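Local coordinates for protein alcohol dehydrogenase (Escherichia coli, PDB 5VM2) that probably acts as a zinc-containing, NAD(P)-dependent oxidoreductase on alcohol groups, though its substrate is unknown, at residues P91-G96 against E133-K138; V112-T117 against F291-R296; G96-C101 against I108-D113; G148-P153 against K340-I345; E152-G157 against F309-M314. All coordinates share one frame; numbering follows the deposited sequence.

Interaction 1 (P91-G96 against E133-K138). With ZN (zinc ion), chain D.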
# COMPACT_ATOMS: atom_id res chain seq x y z
N PRO A 91 -6.51 -0.65 -7.81
CA PRO A 91 -7.53 -1.65 -7.45
C PRO A 91 -8.82 -1.08 -6.87
O PRO A 91 -9.73 -1.86 -6.59
CB PRO A 91 -6.81 -2.53 -6.43
CG PRO A 91 -5.82 -1.62 -5.80
CD PRO A 91 -5.37 -0.66 -6.87
N GLY A 92 -8.93 0.23 -6.68
CA GLY A 92 -10.17 0.80 -6.20
C GLY A 92 -10.91 1.58 -7.27
O GLY A 92 -10.45 2.64 -7.69
N VAL A 93 -12.04 1.06 -7.72
CA VAL A 93 -12.83 1.68 -8.78
C VAL A 93 -14.01 2.39 -8.12
O VAL A 93 -14.94 1.71 -7.65
CB VAL A 93 -13.31 0.64 -9.80
CG1 VAL A 93 -14.15 1.32 -10.88
CG2 VAL A 93 -12.12 -0.11 -10.40
N PRO A 94 -14.04 3.72 -8.09
CA PRO A 94 -15.09 4.44 -7.38
C PRO A 94 -16.34 4.58 -8.24
O PRO A 94 -16.34 4.25 -9.43
CB PRO A 94 -14.44 5.79 -7.11
CG PRO A 94 -13.63 6.02 -8.36
CD PRO A 94 -13.14 4.65 -8.80
N CYS A 95 -17.40 5.11 -7.63
CA CYS A 95 -18.68 5.17 -8.33
C CYS A 95 -18.70 6.26 -9.39
O CYS A 95 -19.40 6.12 -10.39
CB CYS A 95 -19.83 5.35 -7.32
SG CYS A 95 -20.26 7.05 -6.81
N GLY A 96 -17.92 7.34 -9.21
CA GLY A 96 -17.82 8.39 -10.20
C GLY A 96 -18.91 9.45 -10.17
O GLY A 96 -18.82 10.42 -10.93
N GLU A 133 -10.51 0.15 -18.01
CA GLU A 133 -9.40 0.87 -18.62
C GLU A 133 -9.08 2.16 -17.87
O GLU A 133 -7.92 2.59 -17.84
CB GLU A 133 -9.74 1.16 -20.09
CG GLU A 133 -9.24 2.49 -20.63
CD GLU A 133 -10.00 2.93 -21.87
OE1 GLU A 133 -11.22 2.67 -21.95
OE2 GLU A 133 -9.38 3.52 -22.78
N SER A 134 -10.08 2.77 -17.23
CA SER A 134 -9.87 4.04 -16.55
C SER A 134 -8.98 3.92 -15.32
O SER A 134 -8.41 4.92 -14.89
CB SER A 134 -11.21 4.67 -16.17
OG SER A 134 -12.04 3.74 -15.48
N PHE A 135 -8.84 2.72 -14.75
CA PHE A 135 -7.97 2.53 -13.59
C PHE A 135 -6.89 1.50 -13.88
O PHE A 135 -6.45 0.75 -13.00
CB PHE A 135 -8.80 2.20 -12.36
CG PHE A 135 -9.58 3.38 -11.87
CD1 PHE A 135 -10.82 3.68 -12.43
CD2 PHE A 135 -9.04 4.25 -10.93
CE1 PHE A 135 -11.53 4.79 -12.01
CE2 PHE A 135 -9.74 5.37 -10.51
CZ PHE A 135 -10.99 5.64 -11.06
N THR A 136 -6.45 1.47 -15.14
CA THR A 136 -5.30 0.70 -15.57
C THR A 136 -4.28 1.68 -16.13
O THR A 136 -4.65 2.70 -16.73
CB THR A 136 -5.72 -0.33 -16.62
OG1 THR A 136 -6.66 -1.24 -16.04
CG2 THR A 136 -4.51 -1.11 -17.14
N TYR A 137 -3.00 1.34 -15.95
CA TYR A 137 -1.93 2.27 -16.30
C TYR A 137 -0.80 1.51 -16.98
O TYR A 137 -0.33 0.49 -16.45
CB TYR A 137 -1.40 3.00 -15.06
CG TYR A 137 -2.48 3.73 -14.29
CD1 TYR A 137 -3.29 3.06 -13.38
CD2 TYR A 137 -2.71 5.09 -14.49
CE1 TYR A 137 -4.29 3.72 -12.68
CE2 TYR A 137 -3.70 5.76 -13.79
CZ TYR A 137 -4.49 5.07 -12.89
OH TYR A 137 -5.48 5.72 -12.20
N LYS A 138 -0.36 2.00 -18.13
CA LYS A 138 0.72 1.35 -18.83
C LYS A 138 2.04 1.59 -18.10
O LYS A 138 2.30 2.69 -17.61
CB LYS A 138 0.81 1.87 -20.26
CG LYS A 138 2.18 1.76 -20.88
CD LYS A 138 2.39 0.36 -21.42
CE LYS A 138 3.33 0.32 -22.60
NZ LYS A 138 3.40 -1.07 -23.07
ZN ZN D . -18.43 7.82 -5.50
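G92 and F135 meet where the chain leaves the GroES-like core and enters the zinc lobe of this alcohol dehydrogenase. G92 starts the short strand 92-93, which pairs with strand 113-114. Its carbonyl O lies over one face of the F135 ring, 3.9 Å from CD2. This is van der Waals packing, and no hydrogen bond joins the two segments. V93 comes next and touches lightly, with CG1 4.4 Å from CD1 of F135. The V93 side chain also packs on H131 and P132 of strand 128-132. P94 makes the tightest contact. The proline ring and the phenyl group approach from opposite directions, and P94 meets the aromatic ring obliquely. CG of P94 also touches F135 CZ, at 3.8 Å. F135 reaches P94 because its CG sits beside the backbone N, anti to the carbonyl carbon (chi1 -71°). C95 follows and binds the metal. Its SG is 2.4 Å from the zinc, as one of four cysteine ligands. P94 and F135 therefore pack just before the first ligand of the zinc site. The closest pair is P94 CD and F135 CZ, at 3.3 Å.

Interaction 2 (V112-T117 against F291-R296)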
# COMPACT_ATOMS: atom_id res chain seq x y z
N VAL A 112 -17.01 2.42 -3.48
CA VAL A 112 -15.81 1.99 -4.19
C VAL A 112 -15.80 0.47 -4.29
O VAL A 112 -16.19 -0.24 -3.35
CB VAL A 112 -14.54 2.51 -3.51
CG1 VAL A 112 -14.37 1.92 -2.11
CG2 VAL A 112 -13.31 2.21 -4.37
N ASP A 113 -15.40 -0.03 -5.45
CA ASP A 113 -15.22 -1.47 -5.63
C ASP A 113 -13.72 -1.72 -5.59
O ASP A 113 -13.01 -1.47 -6.56
CB ASP A 113 -15.85 -1.94 -6.93
CG ASP A 113 -15.55 -3.39 -7.25
OD1 ASP A 113 -15.88 -3.86 -8.36
OD2 ASP A 113 -14.97 -4.07 -6.38
N PHE A 114 -13.28 -2.23 -4.44
CA PHE A 114 -11.87 -2.48 -4.17
C PHE A 114 -11.61 -3.97 -4.23
O PHE A 114 -12.39 -4.77 -3.70
CB PHE A 114 -11.46 -1.91 -2.81
CG PHE A 114 -9.97 -1.75 -2.65
CD1 PHE A 114 -9.21 -2.78 -2.12
CD2 PHE A 114 -9.33 -0.59 -3.06
CE1 PHE A 114 -7.85 -2.65 -1.98
CE2 PHE A 114 -7.97 -0.45 -2.92
CZ PHE A 114 -7.22 -1.49 -2.38
N MET A 115 -10.51 -4.35 -4.88
CA MET A 115 -10.18 -5.76 -5.07
C MET A 115 -10.13 -6.51 -3.75
O MET A 115 -9.69 -5.97 -2.73
CB MET A 115 -8.83 -5.89 -5.78
CG MET A 115 -8.84 -5.45 -7.22
SD MET A 115 -7.75 -6.50 -8.19
CE MET A 115 -8.91 -7.75 -8.73
N ALA A 116 -10.60 -7.76 -3.78
CA ALA A 116 -10.49 -8.69 -2.67
C ALA A 116 -11.24 -8.22 -1.43
O ALA A 116 -10.87 -8.55 -0.30
CB ALA A 116 -9.02 -8.95 -2.31
N THR A 117 -12.30 -7.44 -1.69
CA THR A 117 -13.21 -6.90 -0.66
C THR A 117 -14.70 -7.13 -0.80
O THR A 117 -15.17 -7.72 -1.73
CB THR A 117 -13.03 -5.44 -0.23
OG1 THR A 117 -13.53 -4.60 -1.26
CG2 THR A 117 -11.65 -5.15 0.08
N PHE A 291 -6.21 7.46 3.65
CA PHE A 291 -6.93 6.28 3.17
C PHE A 291 -6.57 6.01 1.71
O PHE A 291 -7.03 6.72 0.81
CB PHE A 291 -8.43 6.47 3.33
CG PHE A 291 -9.22 5.21 3.13
CD1 PHE A 291 -9.95 5.01 1.97
CD2 PHE A 291 -9.22 4.22 4.11
CE1 PHE A 291 -10.68 3.85 1.78
CE2 PHE A 291 -9.96 3.06 3.93
CZ PHE A 291 -10.68 2.87 2.76
N ARG A 292 -5.77 4.96 1.48
CA ARG A 292 -5.40 4.52 0.14
C ARG A 292 -4.81 5.67 -0.68
O ARG A 292 -3.75 6.21 -0.32
CB ARG A 292 -6.60 3.90 -0.58
CG ARG A 292 -7.09 2.61 0.08
CD ARG A 292 -8.37 2.09 -0.56
NE ARG A 292 -8.85 0.87 0.09
CZ ARG A 292 -10.12 0.48 0.08
NH1 ARG A 292 -11.04 1.22 -0.53
NH2 ARG A 292 -10.48 -0.64 0.69
N TYR A 293 -5.46 6.05 -1.77
CA TYR A 293 -4.86 7.01 -2.69
C TYR A 293 -5.95 7.54 -3.61
O TYR A 293 -6.95 6.87 -3.86
CB TYR A 293 -3.76 6.35 -3.54
CG TYR A 293 -4.04 4.89 -3.72
CD1 TYR A 293 -5.04 4.47 -4.59
CD2 TYR A 293 -3.38 3.93 -2.96
CE1 TYR A 293 -5.34 3.13 -4.74
CE2 TYR A 293 -3.68 2.60 -3.10
CZ TYR A 293 -4.65 2.21 -3.99
OH TYR A 293 -4.96 0.88 -4.12
N ALA A 294 -5.74 8.76 -4.10
CA ALA A 294 -6.56 9.33 -5.15
C ALA A 294 -5.65 10.10 -6.09
O ALA A 294 -4.88 10.96 -5.64
CB ALA A 294 -7.64 10.26 -4.58
N ASN A 295 -5.73 9.79 -7.38
CA ASN A 295 -4.99 10.47 -8.45
C ASN A 295 -3.48 10.45 -8.24
O ASN A 295 -2.77 11.38 -8.64
CB ASN A 295 -5.48 11.92 -8.62
CG ASN A 295 -6.99 12.03 -8.64
OD1 ASN A 295 -7.66 11.35 -9.42
ND2 ASN A 295 -7.54 12.88 -7.78
N ARG A 296 -2.95 9.36 -7.66
CA ARG A 296 -1.53 9.25 -7.36
C ARG A 296 -0.77 8.29 -8.27
O ARG A 296 0.47 8.27 -8.21
CB ARG A 296 -1.31 8.80 -5.91
CG ARG A 296 -2.15 9.53 -4.88
CD ARG A 296 -1.90 11.04 -4.90
NE ARG A 296 -2.54 11.68 -3.74
CZ ARG A 296 -2.51 12.98 -3.48
NH1 ARG A 296 -1.88 13.81 -4.31
NH2 ARG A 296 -3.11 13.45 -2.40
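Y293 OH meets the edge of the F114 ring, 3.5 Å from CE2, and it is also hydrogen-bonded to E152 OE2. The hydroxyl thus touches F114 and also binds a ligand of the magnesium. The two side chains stand roughly perpendicular. The main motif beside them is a cation-pi stack. It joins strand 113-114, at the base of the zinc lobe, to the loop that follows strand 286-290 of the Rossmann sheet. The guanidinium of R292 lies flat on F114, with the planes 8° apart. R292 CZ is 3.7 Å from the centroid of the F114 ring, over its face. The two side chains run in opposite directions, and R292 NE sits nearer the rim, 3.4 Å from F114 CE2. The arginine is extended from CG to NE, which carries the guanidinium out over the ring. F114 is stacked on one face of the guanidinium; on the other, F291 brings only its CZ over the centre. V112 CG1 closes on the edge of the group, in plane, 3.8 Å from R292 NH1. F114 presents its ring with CG anti to the backbone N (chi1 -163°). A type II beta turn runs from F114 to T117. The carbonyl O of F114 accepts from T117 N weakly. T117 is poorly ordered, so its side-chain bond is less certain: T117 OG1 donates to F114 O at 2.7 Å, with the hydroxyl tilted 34° from the carbonyl plane.

Interaction 3 (G96-C101 against I108-D113). With ZN (zinc ion), chain D.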
# COMPACT_ATOMS: atom_id res chain seq x y z
N GLY A 96 -17.92 7.34 -9.21
CA GLY A 96 -17.82 8.39 -10.20
C GLY A 96 -18.91 9.45 -10.17
O GLY A 96 -18.82 10.42 -10.93
N HIS A 97 -19.93 9.31 -9.32
CA HIS A 97 -21.04 10.26 -9.32
C HIS A 97 -21.43 10.78 -7.94
O HIS A 97 -22.28 11.68 -7.88
CB HIS A 97 -22.28 9.64 -9.98
CG HIS A 97 -22.78 8.40 -9.30
ND1 HIS A 97 -23.50 8.44 -8.12
CD2 HIS A 97 -22.67 7.09 -9.63
CE1 HIS A 97 -23.80 7.21 -7.75
NE2 HIS A 97 -23.31 6.37 -8.65
N CYS A 98 -20.87 10.26 -6.86
CA CYS A 98 -21.24 10.75 -5.54
C CYS A 98 -20.51 12.06 -5.23
O CYS A 98 -19.63 12.51 -5.98
CB CYS A 98 -20.93 9.70 -4.47
SG CYS A 98 -19.18 9.51 -4.06
N ARG A 99 -20.89 12.68 -4.11
CA ARG A 99 -20.29 13.96 -3.73
C ARG A 99 -18.78 13.85 -3.56
O ARG A 99 -18.05 14.80 -3.88
CB ARG A 99 -20.94 14.49 -2.44
CG ARG A 99 -20.25 14.05 -1.15
CD ARG A 99 -21.11 14.27 0.09
NE ARG A 99 -21.04 15.63 0.62
CZ ARG A 99 -19.95 16.21 1.12
NH1 ARG A 99 -18.79 15.56 1.15
NH2 ARG A 99 -20.01 17.45 1.59
N TYR A 100 -18.28 12.71 -3.08
CA TYR A 100 -16.85 12.60 -2.85
C TYR A 100 -16.08 12.39 -4.15
O TYR A 100 -14.99 12.96 -4.32
CB TYR A 100 -16.55 11.46 -1.87
CG TYR A 100 -17.38 11.56 -0.63
CD1 TYR A 100 -17.08 12.48 0.37
CD2 TYR A 100 -18.49 10.74 -0.46
CE1 TYR A 100 -17.86 12.57 1.51
CE2 TYR A 100 -19.27 10.83 0.67
CZ TYR A 100 -18.96 11.74 1.65
OH TYR A 100 -19.74 11.81 2.78
N CYS A 101 -16.62 11.59 -5.06
CA CYS A 101 -16.00 11.44 -6.37
C CYS A 101 -15.97 12.76 -7.11
O CYS A 101 -14.94 13.16 -7.67
CB CYS A 101 -16.74 10.38 -7.20
SG CYS A 101 -16.49 8.71 -6.63
N ILE A 108 -12.47 7.97 -0.93
CA ILE A 108 -13.40 7.76 0.17
C ILE A 108 -14.82 7.55 -0.33
O ILE A 108 -15.77 7.64 0.46
CB ILE A 108 -13.33 8.91 1.20
CG1 ILE A 108 -13.92 10.20 0.63
CG2 ILE A 108 -11.89 9.15 1.65
CD1 ILE A 108 -13.80 11.39 1.58
N CYS A 109 -14.99 7.25 -1.61
CA CYS A 109 -16.31 6.95 -2.17
C CYS A 109 -16.97 5.82 -1.40
O CYS A 109 -16.35 4.76 -1.20
CB CYS A 109 -16.18 6.57 -3.65
SG CYS A 109 -17.69 5.92 -4.43
N PRO A 110 -18.21 5.99 -0.95
CA PRO A 110 -18.87 4.92 -0.18
C PRO A 110 -19.20 3.68 -1.00
O PRO A 110 -19.50 2.64 -0.41
CB PRO A 110 -20.15 5.59 0.34
CG PRO A 110 -20.43 6.66 -0.67
CD PRO A 110 -19.09 7.15 -1.15
N ASP A 111 -19.16 3.77 -2.33
CA ASP A 111 -19.43 2.63 -3.19
C ASP A 111 -18.21 2.25 -4.03
O ASP A 111 -18.35 1.82 -5.17
CB ASP A 111 -20.62 2.92 -4.10
CG ASP A 111 -21.93 3.01 -3.34
OD1 ASP A 111 -22.24 2.09 -2.56
OD2 ASP A 111 -22.66 4.00 -3.54
N VAL A 112 -17.01 2.42 -3.48
CA VAL A 112 -15.81 1.99 -4.19
C VAL A 112 -15.80 0.47 -4.29
O VAL A 112 -16.19 -0.24 -3.35
CB VAL A 112 -14.54 2.51 -3.51
CG1 VAL A 112 -14.37 1.92 -2.11
CG2 VAL A 112 -13.31 2.21 -4.37
N ASP A 113 -15.40 -0.03 -5.45
CA ASP A 113 -15.22 -1.47 -5.63
C ASP A 113 -13.72 -1.72 -5.59
O ASP A 113 -13.01 -1.47 -6.56
CB ASP A 113 -15.85 -1.94 -6.93
CG ASP A 113 -15.55 -3.39 -7.25
OD1 ASP A 113 -15.88 -3.86 -8.36
OD2 ASP A 113 -14.97 -4.07 -6.38
ZN ZN D . -18.43 7.82 -5.50
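Y100 packs against I108 and P110 at the surface of the zinc lobe, a Cys4 site like the structural zinc site of other alcohol dehydrogenases. Y100 CB touches I108 CG1 at 3.8 Å, and CG meets the same atom a little farther off. Round the ring, Y100 CD1 meets I108 CD1 at 3.7 Å. Y100 CD2, on the other branch, meets P110 CD at 3.7 Å, and CE2 stays near that carbon. Both partners meet the ring obliquely, and each lies roughly perpendicular to the Y100 side chain. R99 CG covers one face of the ring, over its centre. Y100 CG is anti to the carbonyl carbon (chi1 -51°), which turns the ring toward I108 and P110. Behind this apolar cover, three sulfurs bind the zinc. C98 SG and C109 SG are each 2.3 Å from it, and C101 SG is 2.4 Å away. C95 supplies the fourth. P110 CD also packs on C98 SG. The sulfurs are gripped by backbone N-H groups as well. C101 N donates to C98 SG with an N-H...S angle of 167°, and C98 is the N-cap of the short, weakly bonded helix at about 99-101. G96 N donates to C101 SG with an N-H...S angle of 151°. D111 N reaches C109 SG in a weak bond, within the type I turn from C109 to V112. Four cysteine sulfurs would bring more negative charge than the zinc ion cancels. The N-H groups pointing at them would partly offset it and would help to fix these three sulfurs.

Interaction 4 (G148-P153 against K340-I345). With MG (magnesium ion), chain C.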
# COMPACT_ATOMS: atom_id res chain seq x y z
N GLY A 148 5.68 -2.63 -11.30
CA GLY A 148 4.32 -2.16 -11.49
C GLY A 148 3.39 -2.60 -10.38
O GLY A 148 2.47 -1.87 -9.99
N THR A 149 3.61 -3.81 -9.86
CA THR A 149 2.82 -4.29 -8.74
C THR A 149 3.03 -3.42 -7.51
O THR A 149 2.08 -3.12 -6.77
CB THR A 149 3.19 -5.74 -8.44
OG1 THR A 149 2.93 -6.54 -9.60
CG2 THR A 149 2.39 -6.27 -7.27
N LEU A 150 4.27 -2.99 -7.28
CA LEU A 150 4.54 -2.23 -6.06
C LEU A 150 4.20 -0.75 -6.19
O LEU A 150 4.31 -0.03 -5.19
CB LEU A 150 6.00 -2.40 -5.66
CG LEU A 150 6.44 -3.86 -5.67
CD1 LEU A 150 7.92 -3.98 -5.93
CD2 LEU A 150 6.04 -4.54 -4.36
N VAL A 151 3.67 -0.31 -7.33
CA VAL A 151 3.15 1.05 -7.41
C VAL A 151 2.04 1.25 -6.40
O VAL A 151 1.91 2.34 -5.81
CB VAL A 151 2.67 1.35 -8.85
CG1 VAL A 151 1.82 2.63 -8.87
CG2 VAL A 151 3.87 1.47 -9.79
N GLU A 152 1.23 0.21 -6.15
CA GLU A 152 0.09 0.37 -5.24
C GLU A 152 0.52 0.77 -3.83
O GLU A 152 0.03 1.80 -3.33
CB GLU A 152 -0.76 -0.91 -5.26
CG GLU A 152 -2.18 -0.71 -4.77
CD GLU A 152 -2.32 -0.84 -3.26
OE1 GLU A 152 -1.31 -1.16 -2.59
OE2 GLU A 152 -3.44 -0.62 -2.75
N PRO A 153 1.38 0.03 -3.13
CA PRO A 153 1.81 0.52 -1.81
C PRO A 153 2.62 1.79 -1.89
O PRO A 153 2.54 2.63 -0.98
CB PRO A 153 2.63 -0.65 -1.24
CG PRO A 153 3.10 -1.41 -2.45
CD PRO A 153 1.98 -1.29 -3.43
N LYS A 340 8.98 -6.74 1.99
CA LYS A 340 7.88 -6.88 1.04
C LYS A 340 8.01 -8.22 0.34
O LYS A 340 9.05 -8.52 -0.25
CB LYS A 340 7.87 -5.74 0.02
CG LYS A 340 6.64 -5.73 -0.88
CD LYS A 340 5.36 -5.60 -0.07
CE LYS A 340 4.22 -5.10 -0.94
NZ LYS A 340 2.90 -5.25 -0.26
N GLY A 341 6.97 -9.03 0.42
CA GLY A 341 6.89 -10.27 -0.33
C GLY A 341 5.95 -10.10 -1.51
O GLY A 341 4.98 -9.34 -1.44
N VAL A 342 6.26 -10.80 -2.60
CA VAL A 342 5.39 -10.82 -3.77
C VAL A 342 5.22 -12.27 -4.21
O VAL A 342 6.01 -13.15 -3.86
CB VAL A 342 5.94 -9.97 -4.94
CG1 VAL A 342 6.22 -8.54 -4.49
CG2 VAL A 342 7.18 -10.61 -5.54
N ILE A 343 4.16 -12.50 -4.97
CA ILE A 343 3.85 -13.82 -5.51
C ILE A 343 3.95 -13.73 -7.03
O ILE A 343 3.30 -12.89 -7.65
CB ILE A 343 2.47 -14.31 -5.07
CG1 ILE A 343 2.45 -14.51 -3.55
CG2 ILE A 343 2.12 -15.61 -5.77
CD1 ILE A 343 1.07 -14.59 -2.96
N LYS A 344 4.78 -14.59 -7.61
CA LYS A 344 4.99 -14.64 -9.05
C LYS A 344 3.97 -15.60 -9.67
O LYS A 344 3.91 -16.77 -9.28
CB LYS A 344 6.41 -15.09 -9.37
CG LYS A 344 6.75 -15.07 -10.85
CD LYS A 344 8.16 -15.59 -11.10
CE LYS A 344 8.79 -14.92 -12.31
NZ LYS A 344 7.87 -14.90 -13.48
N ILE A 345 3.18 -15.10 -10.61
CA ILE A 345 2.19 -15.94 -11.28
C ILE A 345 2.64 -16.21 -12.71
O ILE A 345 2.32 -15.44 -13.63
CB ILE A 345 0.79 -15.32 -11.24
CG1 ILE A 345 0.37 -15.05 -9.80
CG2 ILE A 345 -0.22 -16.24 -11.91
CD1 ILE A 345 -0.89 -14.23 -9.69
MG MG C . -1.48 -2.37 -0.98
O HOH W 1 -1.13 -1.31 0.57
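L150 and P153 lie on helix 145-163, and K340 and V342 on strand 340-344; the short-segment axes come within 10.7 Å and run at 140°, closer to antiparallel than parallel. The strand pairs with 28-37 and 315-320 in the mixed sheet. The helix is kinked at E152 and P153; P153 has no N-H, and E152 N makes only a weak bond to T149 O. One leucine branch carries most of the contact. L150 CD2 is 3.7 Å from K340 CG and 3.9 Å from K340 CE. L150 CD2 also touches V342 CG1 at 4.0 Å. L150 and K340 lie alongside, pointing opposite ways. P153 lies aslant the lysine, with its CG 4.1 Å from K340 CE. K340 starts with CG anti to the backbone N (chi1 -172°) and bends at chi2, which brings CE alongside both the leucine and the proline. NZ makes a salt bridge with E66 and hydrogen bonds to I38 O and the oxidised cysteine at position 39. E152 OE1 binds magnesium at 2.0 Å, with H65, E66 and a water. K340 is thus a second-shell residue: its ammonium may help to position E66 and balance some of the acidic charge.

Interaction 5 (E152-G157 against F309-M314). With MG (magnesium ion), chain C.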
# COMPACT_ATOMS: atom_id res chain seq x y z
N GLU A 152 1.23 0.21 -6.15
CA GLU A 152 0.09 0.37 -5.24
C GLU A 152 0.52 0.77 -3.83
O GLU A 152 0.03 1.80 -3.33
CB GLU A 152 -0.76 -0.91 -5.26
CG GLU A 152 -2.18 -0.71 -4.77
CD GLU A 152 -2.32 -0.84 -3.26
OE1 GLU A 152 -1.31 -1.16 -2.59
OE2 GLU A 152 -3.44 -0.62 -2.75
N PRO A 153 1.38 0.03 -3.13
CA PRO A 153 1.81 0.52 -1.81
C PRO A 153 2.62 1.79 -1.89
O PRO A 153 2.54 2.63 -0.98
CB PRO A 153 2.63 -0.65 -1.24
CG PRO A 153 3.10 -1.41 -2.45
CD PRO A 153 1.98 -1.29 -3.43
N ALA A 154 3.41 1.98 -2.95
CA ALA A 154 4.11 3.26 -3.12
C ALA A 154 3.11 4.41 -3.25
O ALA A 154 3.35 5.50 -2.73
CB ALA A 154 5.03 3.20 -4.34
N ALA A 155 1.99 4.17 -3.93
CA ALA A 155 0.95 5.18 -4.05
C ALA A 155 0.35 5.53 -2.69
O ALA A 155 -0.05 6.68 -2.47
CB ALA A 155 -0.14 4.71 -5.01
N VAL A 156 0.27 4.55 -1.79
CA VAL A 156 -0.19 4.82 -0.43
C VAL A 156 0.71 5.84 0.25
O VAL A 156 0.23 6.81 0.87
CB VAL A 156 -0.26 3.51 0.38
CG1 VAL A 156 -0.53 3.80 1.85
CG2 VAL A 156 -1.31 2.57 -0.20
N GLY A 157 2.03 5.63 0.18
CA GLY A 157 2.94 6.58 0.78
C GLY A 157 2.96 7.91 0.06
O GLY A 157 3.10 8.97 0.68
N PHE A 309 12.52 6.79 -6.84
CA PHE A 309 11.73 5.99 -5.91
C PHE A 309 12.06 4.53 -6.19
O PHE A 309 11.77 4.03 -7.29
CB PHE A 309 10.25 6.30 -6.10
CG PHE A 309 9.36 5.92 -4.94
CD1 PHE A 309 8.51 6.87 -4.39
CD2 PHE A 309 9.34 4.63 -4.44
CE1 PHE A 309 7.67 6.54 -3.34
CE2 PHE A 309 8.50 4.29 -3.39
CZ PHE A 309 7.67 5.25 -2.84
N ASP A 310 12.69 3.85 -5.23
CA ASP A 310 13.20 2.48 -5.41
C ASP A 310 12.26 1.50 -4.72
O ASP A 310 12.25 1.39 -3.50
CB ASP A 310 14.63 2.37 -4.86
CG ASP A 310 15.25 0.98 -5.06
OD1 ASP A 310 14.56 0.02 -5.48
OD2 ASP A 310 16.46 0.84 -4.78
N VAL A 311 11.47 0.77 -5.52
CA VAL A 311 10.61 -0.29 -4.98
C VAL A 311 11.20 -1.69 -5.18
O VAL A 311 10.83 -2.61 -4.44
CB VAL A 311 9.19 -0.22 -5.59
CG1 VAL A 311 8.50 1.06 -5.16
CG2 VAL A 311 9.23 -0.34 -7.11
N LYS A 312 12.10 -1.87 -6.15
CA LYS A 312 12.68 -3.18 -6.39
C LYS A 312 13.54 -3.64 -5.22
O LYS A 312 13.51 -4.82 -4.84
CB LYS A 312 13.51 -3.15 -7.68
CG LYS A 312 14.40 -4.37 -7.90
CD LYS A 312 15.07 -4.32 -9.26
CE LYS A 312 14.05 -4.10 -10.37
NZ LYS A 312 13.01 -5.16 -10.40
N SER A 313 14.30 -2.72 -4.62
CA SER A 313 15.14 -3.06 -3.48
C SER A 313 14.34 -3.48 -2.26
O SER A 313 14.91 -4.06 -1.33
CB SER A 313 16.04 -1.89 -3.12
OG SER A 313 17.02 -1.66 -4.12
N MET A 314 13.03 -3.20 -2.23
CA MET A 314 12.25 -3.55 -1.05
C MET A 314 11.80 -5.00 -1.05
O MET A 314 11.53 -5.55 0.02
CB MET A 314 11.05 -2.61 -0.93
CG MET A 314 11.46 -1.15 -0.86
SD MET A 314 10.06 -0.02 -0.76
CE MET A 314 9.17 -0.74 0.62
MG MG C . -1.48 -2.37 -0.98
O HOH W 1 -1.13 -1.31 0.57
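A154 points its methyl group at F309, and the two meet obliquely. CB of A154 lies 3.7 Å from CZ of F309 and 3.8 Å from CE2, so the outer end of the phenyl ring does the touching. F309 CZ also approaches A154 CA, at 4.1 Å. F309 carries its ring toward the helix with CG anti to the backbone N (chi1 -160°). V311 comes to the same methyl with one branch. V311 CG1 is 4.2 Å from A154 CB and sits anti to the carbonyl carbon. One small residue thus receives both a ring and a branched side chain, and the contact is wholly apolar and buried. The loop that brings them is braced by D310, which forms an Asx motif. D310 OD1 accepts from S313 N at 2.9 Å, a nearly straight bond of 170°. D310 OD2 takes the hydroxyl S313 OG at 2.6 Å. F309 also packs on M183 and Q186 of helix 179-190. The helix of A154 also carries the metal ligand E152. The contact belongs to the junction of the zinc-type alcohol dehydrogenase fold, where helix 145-163 leads from the GroES-like domain into the Rossmann domain.

How the interactions relate
The contacts run from the four-cysteine zinc, probably structural, to the magnesium site. Interactions 1 and 3 share G96 and this zinc. Interactions 2 and 3 share V112 and D113. Interaction 1 meets interaction 2 through the strand pair, with V93 O 2.9 Å from D113 N. P91 CD lies 3.8 Å from E152 CG and ties interaction 1 to interactions 4 and 5. Interaction 2 touches interactions 4 and 5 through Y293 OH, 2.5 Å from E152 OE2. Interactions 4 and 5 share E152 and P153, with centres about 9 Å apart. Interaction 3 is about 10 Å from both, nearest atoms. The magnesium occupies what is probably the family's catalytic metal position.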